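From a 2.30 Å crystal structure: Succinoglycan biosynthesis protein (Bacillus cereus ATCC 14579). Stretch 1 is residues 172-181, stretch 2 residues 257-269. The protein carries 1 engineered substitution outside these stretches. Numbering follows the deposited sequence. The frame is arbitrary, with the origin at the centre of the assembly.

Stretch 1, residues 172-181: DIQSVNENVY
Stretch 2 257-269: QNARIIEQFTTML

Residues 172-181 run along one side of the helix formed by 257-268, in the opposite sense: the CA atoms of Ile-173 and Phe-265 lie 5.9 Å apart, those of Val-176 and Ile-262 6.6 Å, and those of Val-180 and Asn-258 6.1 Å. The first stretch is extended or irregular through Val-176 (phi/psi -134/50 at Ile-173, -78/-5 at Gln-174, -171/165 at Ser-175 and -137/86 at Val-176) and helical at Asn-179 to Tyr-181. The second keeps helical torsions near -64/-41 up to Met-268. No hydrogen bond crosses between them; the contact, which buries 572 Å² in total, is mainly apolar packing, with a few backbone oxygens lying against carbon.

Ile-173 contributes the most, with 120 Å² covered. Its CB points toward the helix, and the p, t rotamer (chi1 53°, chi2 171°) sends the two arms of the branched side chain to different neighbours: Ile-173 CG2 lies 4.1 Å from CG2 of Ile-261, while Ile-173 CD1 reaches 3.7 Å from CE of Met-268, a selenomethionine with rotamer t, t, p. Its backbone is held in part by its own neighbour, Ile-173 N donating to Asp-172 OD1 at 2.6 Å, with Asp-172 in the t rotamer and its CB pointing away from the helix.

Phe-265 (t, chi2 -88°) packs its ring against the loop at Ile-173 to Val-176. The backbone oxygens meet the ring at its edge, near its plane: Ile-173 O is 3.3 Å from Phe-265 CD2, and Gln-174 O is 3.7 Å from Phe-265 CE2. The edge of an aromatic ring carries slightly positive hydrogens, so carbonyl oxygens are tolerated there. Ser-175 CA approaches CE2 of Phe-265 obliquely at 3.7 Å, its own CB pointing away.

Val-176 (t) fits between successive helical turns. Val-176 CG2 lies 3.4 Å from CB of Phe-265 and 4.0 Å from CG2 of Ile-261 (m, m), while Val-176 CG1 lies 4.1 Å from CG1 of Ile-262; a short branched side chain serves several neighbours at once without needing to extend.

Four residues on, where the first stretch has become helical, Val-180 (t) also points toward the partner, placing Val-180 CG1 3.5 Å from the backbone O of Asn-258 and 4.5 Å from CG1 of Ile-262. Tyr-181 (m, chi2 -76°) starts away from the helix, but its ring returns, Tyr-181 CE1 coming to 3.5 Å from CD1 of Ile-262. That isoleucine, m, t with its CB sideways, reaches the contact through its extended end. Tyr-181 OH is hydrogen-bonded elsewhere in the structure, so its polar end is satisfied although the residue is buried.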

ATOM      1  N   ASP A 172      -2.039  -7.053  -0.103  1.00 11.53           N
ATOM      2  CA  ASP A 172      -3.344  -7.282  -0.726  1.00 12.48           C
ATOM      3  C   ASP A 172      -3.690  -8.759  -0.905  1.00 14.02           C
ATOM      4  O   ASP A 172      -2.804  -9.612  -0.980  1.00 10.84           O
ATOM      5  CB  ASP A 172      -3.426  -6.573  -2.076  1.00 10.63           C
ATOM      6  CG  ASP A 172      -4.832  -6.149  -2.414  1.00 12.51           C
ATOM      7  OD1 ASP A 172      -5.770  -6.629  -1.741  1.00 13.90           O
ATOM      8  OD2 ASP A 172      -5.007  -5.345  -3.352  1.00 17.98           O
ATOM      9  N   ILE A 173      -4.990  -9.043  -0.990  1.00 16.36           N
ATOM     10  CA  ILE A 173      -5.489 -10.410  -1.134  1.00 17.49           C
ATOM     11  C   ILE A 173      -6.565 -10.589  -2.210  1.00 19.56           C
ATOM     12  O   ILE A 173      -7.613 -11.177  -1.944  1.00 18.57           O
ATOM     13  CB  ILE A 173      -6.100 -10.899   0.188  1.00 19.06           C
ATOM     14  CG1 ILE A 173      -7.148  -9.888   0.661  1.00 14.89           C
ATOM     15  CG2 ILE A 173      -5.019 -11.090   1.231  1.00 18.39           C
ATOM     16  CD1 ILE A 173      -7.973 -10.357   1.839  1.00 22.08           C
ATOM     17  N   GLN A 174      -6.319 -10.099  -3.418  1.00 18.19           N
ATOM     18  CA  GLN A 174      -7.302 -10.242  -4.477  1.00 20.86           C
ATOM     19  C   GLN A 174      -7.241 -11.668  -5.019  1.00 19.60           C
ATOM     20  O   GLN A 174      -8.047 -12.068  -5.862  1.00 17.73           O
ATOM     21  CB  GLN A 174      -7.021  -9.222  -5.582  1.00 21.76           C
ATOM     22  CG  GLN A 174      -6.698  -7.837  -5.035  1.00 36.45           C
ATOM     23  CD  GLN A 174      -7.454  -6.725  -5.739  1.00 49.66           C
ATOM     24  OE1 GLN A 174      -8.683  -6.662  -5.682  1.00 53.11           O
ATOM     25  NE2 GLN A 174      -6.720  -5.841  -6.406  1.00 52.64           N
ATOM     26  N   SER A 175      -6.277 -12.432  -4.513  1.00 18.90           N
ATOM     27  CA  SER A 175      -6.089 -13.817  -4.923  1.00 17.46           C
ATOM     28  C   SER A 175      -5.066 -14.523  -4.029  1.00 17.27           C
ATOM     29  O   SER A 175      -4.324 -13.891  -3.280  1.00 16.43           O
ATOM     30  CB  SER A 175      -5.611 -13.880  -6.376  1.00 19.60           C
ATOM     31  OG  SER A 175      -4.298 -13.360  -6.495  1.00 16.40           O
ATOM     32  N   VAL A 176      -5.047 -15.846  -4.114  1.00 18.32           N
ATOM     33  CA  VAL A 176      -4.125 -16.675  -3.348  1.00 18.28           C
ATOM     34  C   VAL A 176      -3.625 -17.735  -4.315  1.00 18.56           C
ATOM     35  O   VAL A 176      -4.177 -18.841  -4.384  1.00 18.30           O
ATOM     36  CB  VAL A 176      -4.832 -17.381  -2.184  1.00 17.47           C
ATOM     37  CG1 VAL A 176      -3.842 -18.274  -1.453  1.00 18.67           C
ATOM     38  CG2 VAL A 176      -5.437 -16.351  -1.241  1.00 17.58           C
ATOM     39  N   ASN A 177      -2.586 -17.397  -5.066  1.00 14.74           N
ATOM     40  CA  ASN A 177      -2.050 -18.331  -6.043  1.00 19.54           C
ATOM     41  C   ASN A 177      -1.396 -19.547  -5.403  1.00 17.21           C
ATOM     42  O   ASN A 177      -1.251 -19.631  -4.188  1.00 18.61           O
ATOM     43  CB  ASN A 177      -1.076 -17.610  -6.977  1.00 18.70           C
ATOM     44  CG  ASN A 177      -1.717 -16.401  -7.656  1.00 28.65           C
ATOM     45  OD1 ASN A 177      -2.917 -16.406  -7.947  1.00 30.81           O
ATOM     46  ND2 ASN A 177      -0.921 -15.367  -7.918  1.00 30.37           N
ATOM     47  N   GLU A 178      -0.994 -20.486  -6.244  1.00 21.10           N
ATOM     48  CA  GLU A 178      -0.391 -21.730  -5.802  1.00 21.81           C
ATOM     49  C   GLU A 178       0.937 -21.616  -5.040  1.00 21.56           C
ATOM     50  O   GLU A 178       1.235 -22.467  -4.197  1.00 20.02           O
ATOM     51  CB  GLU A 178      -0.241 -22.654  -7.017  1.00 24.28           C
ATOM     52  CG  GLU A 178      -0.123 -24.126  -6.692  1.00 33.76           C
ATOM     53  CD  GLU A 178      -0.370 -25.003  -7.910  1.00 43.99           C
ATOM     54  OE1 GLU A 178      -0.209 -26.240  -7.805  1.00 42.60           O
ATOM     55  OE2 GLU A 178      -0.732 -24.449  -8.974  1.00 38.91           O
ATOM     56  N   ASN A 179       1.734 -20.583  -5.302  1.00 18.06           N
ATOM     57  CA  ASN A 179       3.005 -20.458  -4.590  1.00 19.27           C
ATOM     58  C   ASN A 179       2.818 -20.357  -3.081  1.00 18.87           C
ATOM     59  O   ASN A 179       3.652 -20.832  -2.315  1.00 21.57           O
ATOM     60  CB  ASN A 179       3.824 -19.263  -5.106  1.00 22.19           C
ATOM     61  CG  ASN A 179       3.012 -17.979  -5.206  1.00 24.82           C
ATOM     62  OD1 ASN A 179       1.804 -17.960  -4.948  1.00 29.31           O
ATOM     63  ND2 ASN A 179       3.681 -16.891  -5.574  1.00 24.58           N
ATOM     64  N   VAL A 180       1.720 -19.748  -2.650  1.00 17.63           N
ATOM     65  CA  VAL A 180       1.453 -19.623  -1.222  1.00 15.43           C
ATOM     66  C   VAL A 180       1.202 -21.012  -0.639  1.00 14.73           C
ATOM     67  O   VAL A 180       1.710 -21.349   0.427  1.00 16.59           O
ATOM     68  CB  VAL A 180       0.217 -18.732  -0.960  1.00 15.18           C
ATOM     69  CG1 VAL A 180      -0.252 -18.889   0.483  1.00  8.18           C
ATOM     70  CG2 VAL A 180       0.564 -17.281  -1.247  1.00 15.67           C
ATOM     71  N   TYR A 181       0.409 -21.808  -1.351  1.00 15.48           N
ATOM     72  CA  TYR A 181       0.081 -23.164  -0.929  1.00 18.71           C
ATOM     73  C   TYR A 181       1.322 -24.054  -0.907  1.00 20.26           C
ATOM     74  O   TYR A 181       1.483 -24.866   0.007  1.00 22.29           O
ATOM     75  CB  TYR A 181      -0.974 -23.766  -1.861  1.00 15.34           C
ATOM     76  CG  TYR A 181      -2.326 -23.107  -1.730  1.00 14.32           C
ATOM     77  CD1 TYR A 181      -3.151 -23.374  -0.634  1.00 16.66           C
ATOM     78  CD2 TYR A 181      -2.778 -22.200  -2.689  1.00 12.88           C
ATOM     79  CE1 TYR A 181      -4.394 -22.755  -0.497  1.00 12.93           C
ATOM     80  CE2 TYR A 181      -4.016 -21.577  -2.562  1.00 10.74           C
ATOM     81  CZ  TYR A 181      -4.818 -21.859  -1.464  1.00 12.11           C
ATOM     82  OH  TYR A 181      -6.046 -21.251  -1.336  1.00 12.73           O
ATOM     83  N   GLN A 257       1.680 -17.129   8.555  1.00 17.61           N
ATOM     84  CA  GLN A 257       1.120 -15.962   7.890  1.00 18.01           C
ATOM     85  C   GLN A 257       0.579 -16.333   6.515  1.00 16.91           C
ATOM     86  O   GLN A 257      -0.477 -15.838   6.103  1.00 17.46           O
ATOM     87  CB  GLN A 257       2.175 -14.866   7.755  1.00 16.68           C
ATOM     88  CG  GLN A 257       1.641 -13.602   7.109  1.00 24.33           C
ATOM     89  CD  GLN A 257       0.470 -12.993   7.866  1.00 21.15           C
ATOM     90  OE1 GLN A 257      -0.151 -12.040   7.395  1.00 35.67           O
ATOM     91  NE2 GLN A 257       0.165 -13.537   9.039  1.00 22.05           N
ATOM     92  N   ASN A 258       1.303 -17.200   5.809  1.00 17.16           N
ATOM     93  CA  ASN A 258       0.873 -17.663   4.494  1.00 18.49           C
ATOM     94  C   ASN A 258      -0.499 -18.321   4.635  1.00 15.97           C
ATOM     95  O   ASN A 258      -1.362 -18.159   3.773  1.00 20.08           O
ATOM     96  CB  ASN A 258       1.874 -18.676   3.934  1.00 16.76           C
ATOM     97  CG  ASN A 258       3.126 -18.016   3.376  1.00 24.36           C
ATOM     98  OD1 ASN A 258       3.193 -17.697   2.188  1.00 21.67           O
ATOM     99  ND2 ASN A 258       4.115 -17.795   4.233  1.00 18.95           N
ATOM    100  N   ALA A 259      -0.698 -19.064   5.723  1.00 16.21           N
ATOM    101  CA  ALA A 259      -1.981 -19.728   5.962  1.00 14.23           C
ATOM    102  C   ALA A 259      -3.014 -18.657   6.303  1.00 11.29           C
ATOM    103  O   ALA A 259      -4.182 -18.744   5.917  1.00 10.29           O
ATOM    104  CB  ALA A 259      -1.862 -20.722   7.114  1.00 12.29           C
ATOM    105  N   ARG A 260      -2.569 -17.644   7.034  1.00 12.13           N
ATOM    106  CA  ARG A 260      -3.436 -16.542   7.425  1.00 12.49           C
ATOM    107  C   ARG A 260      -4.002 -15.847   6.183  1.00 11.95           C
ATOM    108  O   ARG A 260      -5.124 -15.349   6.193  1.00 11.52           O
ATOM    109  CB  ARG A 260      -2.651 -15.532   8.252  1.00 17.12           C
ATOM    110  CG  ARG A 260      -3.528 -14.507   8.916  1.00 26.17           C
ATOM    111  CD  ARG A 260      -4.238 -15.113  10.111  1.00 31.78           C
ATOM    112  NE  ARG A 260      -5.295 -14.239  10.611  1.00 41.46           N
ATOM    113  CZ  ARG A 260      -6.515 -14.171  10.089  1.00 37.37           C
ATOM    114  NH1 ARG A 260      -6.837 -14.930   9.052  1.00 39.63           N
ATOM    115  NH2 ARG A 260      -7.411 -13.340  10.601  1.00 38.70           N
ATOM    116  N   ILE A 261      -3.216 -15.805   5.114  1.00 11.32           N
ATOM    117  CA  ILE A 261      -3.657 -15.166   3.878  1.00 10.34           C
ATOM    118  C   ILE A 261      -4.862 -15.897   3.280  1.00  9.79           C
ATOM    119  O   ILE A 261      -5.781 -15.263   2.764  1.00 10.32           O
ATOM    120  CB  ILE A 261      -2.515 -15.122   2.840  1.00  7.41           C
ATOM    121  CG1 ILE A 261      -1.386 -14.218   3.349  1.00  8.36           C
ATOM    122  CG2 ILE A 261      -3.043 -14.628   1.502  1.00 14.03           C
ATOM    123  CD1 ILE A 261      -1.768 -12.749   3.489  1.00  3.85           C
ATOM    124  N   ILE A 262      -4.847 -17.226   3.348  1.00  8.37           N
ATOM    125  CA  ILE A 262      -5.933 -18.045   2.824  1.00  9.37           C
ATOM    126  C   ILE A 262      -7.227 -17.759   3.585  1.00  9.26           C
ATOM    127  O   ILE A 262      -8.307 -17.705   2.986  1.00 12.81           O
ATOM    128  CB  ILE A 262      -5.602 -19.550   2.943  1.00 10.88           C
ATOM    129  CG1 ILE A 262      -4.230 -19.831   2.327  1.00 10.05           C
ATOM    130  CG2 ILE A 262      -6.673 -20.371   2.234  1.00  6.24           C
ATOM    131  CD1 ILE A 262      -3.719 -21.235   2.560  1.00 14.26           C
ATOM    132  N   GLU A 263      -7.128 -17.588   4.904  1.00 12.42           N
ATOM    133  CA  GLU A 263      -8.308 -17.275   5.708  1.00 11.97           C
ATOM    134  C   GLU A 263      -8.812 -15.875   5.366  1.00 11.01           C
ATOM    135  O   GLU A 263     -10.023 -15.638   5.301  1.00 10.08           O
ATOM    136  CB  GLU A 263      -7.985 -17.313   7.196  1.00 12.42           C
ATOM    137  CG  GLU A 263      -7.731 -18.693   7.780  1.00 19.82           C
ATOM    138  CD  GLU A 263      -7.521 -18.633   9.282  1.00 26.17           C
ATOM    139  OE1 GLU A 263      -8.521 -18.511  10.025  1.00 24.68           O
ATOM    140  OE2 GLU A 263      -6.350 -18.684   9.712  1.00 22.28           O
ATOM    141  N   GLN A 264      -7.877 -14.947   5.161  1.00  9.00           N
ATOM    142  CA  GLN A 264      -8.244 -13.576   4.831  1.00 11.34           C
ATOM    143  C   GLN A 264      -9.014 -13.546   3.520  1.00 13.96           C
ATOM    144  O   GLN A 264     -10.033 -12.859   3.398  1.00 10.96           O
ATOM    145  CB  GLN A 264      -6.999 -12.696   4.712  1.00 10.01           C
ATOM    146  CG  GLN A 264      -6.306 -12.385   6.039  1.00  8.43           C
ATOM    147  CD  GLN A 264      -5.020 -11.614   5.839  1.00 10.04           C
ATOM    148  OE1 GLN A 264      -4.612 -11.357   4.707  1.00  7.15           O
ATOM    149  NE2 GLN A 264      -4.363 -11.260   6.932  1.00 11.34           N
ATOM    150  N   PHE A 265      -8.525 -14.304   2.545  1.00 10.43           N
ATOM    151  CA  PHE A 265      -9.174 -14.352   1.251  1.00 10.49           C
ATOM    152  C   PHE A 265     -10.551 -15.011   1.321  1.00 11.05           C
ATOM    153  O   PHE A 265     -11.530 -14.450   0.839  1.00 12.96           O
ATOM    154  CB  PHE A 265      -8.275 -15.078   0.239  1.00 11.32           C
ATOM    155  CG  PHE A 265      -8.908 -15.259  -1.113  1.00 13.93           C
ATOM    156  CD1 PHE A 265      -9.699 -16.374  -1.390  1.00 15.88           C
ATOM    157  CD2 PHE A 265      -8.760 -14.284  -2.096  1.00 15.50           C
ATOM    158  CE1 PHE A 265     -10.333 -16.511  -2.628  1.00  8.13           C
ATOM    159  CE2 PHE A 265      -9.393 -14.414  -3.336  1.00 13.33           C
ATOM    160  CZ  PHE A 265     -10.180 -15.531  -3.599  1.00  7.46           C
ATOM    161  N   THR A 266     -10.636 -16.190   1.927  1.00  8.39           N
ATOM    162  CA  THR A 266     -11.909 -16.899   2.011  1.00  9.83           C
ATOM    163  C   THR A 266     -12.970 -16.184   2.842  1.00 13.39           C
ATOM    164  O   THR A 266     -14.138 -16.127   2.451  1.00  9.64           O
ATOM    165  CB  THR A 266     -11.722 -18.331   2.577  1.00 10.30           C
ATOM    166  OG1 THR A 266     -11.145 -18.261   3.885  1.00 10.82           O
ATOM    167  CG2 THR A 266     -10.810 -19.149   1.674  1.00 11.18           C
ATOM    168  N   THR A 267     -12.568 -15.643   3.987  1.00 13.55           N
ATOM    169  CA  THR A 267     -13.503 -14.943   4.865  1.00 18.48           C
ATOM    170  C   THR A 267     -14.055 -13.672   4.220  1.00 19.44           C
ATOM    171  O   THR A 267     -15.260 -13.415   4.271  1.00 19.55           O
ATOM    172  CB  THR A 267     -12.830 -14.584   6.208  1.00 21.17           C
ATOM    173  OG1 THR A 267     -12.605 -15.784   6.968  1.00 27.18           O
ATOM    174  CG2 THR A 267     -13.709 -13.645   7.009  1.00 31.09           C
HETATM  175  N   MSE A 268     -13.176 -12.881   3.615  1.00 17.72           N
HETATM  176  CA  MSE A 268     -13.596 -11.651   2.961  1.00 19.54           C
HETATM  177  C   MSE A 268     -14.632 -11.900   1.866  1.00 17.75           C
HETATM  178  O   MSE A 268     -15.580 -11.134   1.713  1.00 14.81           O
HETATM  179  CB  MSE A 268     -12.394 -10.934   2.335  1.00 17.79           C
HETATM  180  CG  MSE A 268     -12.789  -9.955   1.228  1.00 23.77           C
HETATM  181 SE   MSE A 268     -11.325  -8.992   0.390  1.00 35.28          SE
HETATM  182  CE  MSE A 268     -10.621 -10.392  -0.754  1.00 29.10           C
ATOM    183  N   LEU A 269     -14.443 -12.970   1.102  1.00 15.59           N
ATOM    184  CA  LEU A 269     -15.348 -13.284   0.008  1.00 17.25           C
ATOM    185  C   LEU A 269     -16.520 -14.185   0.362  1.00 19.82           C
ATOM    186  O   LEU A 269     -17.305 -14.556  -0.510  1.00 20.27           O
ATOM    187  CB  LEU A 269     -14.550 -13.875  -1.150  1.00 17.72           C
ATOM    188  CG  LEU A 269     -13.760 -12.778  -1.865  1.00 19.51           C
ATOM    189  CD1 LEU A 269     -12.731 -13.376  -2.792  1.00 21.20           C
ATOM    190  CD2 LEU A 269     -14.730 -11.889  -2.628  1.00 17.60           C
TER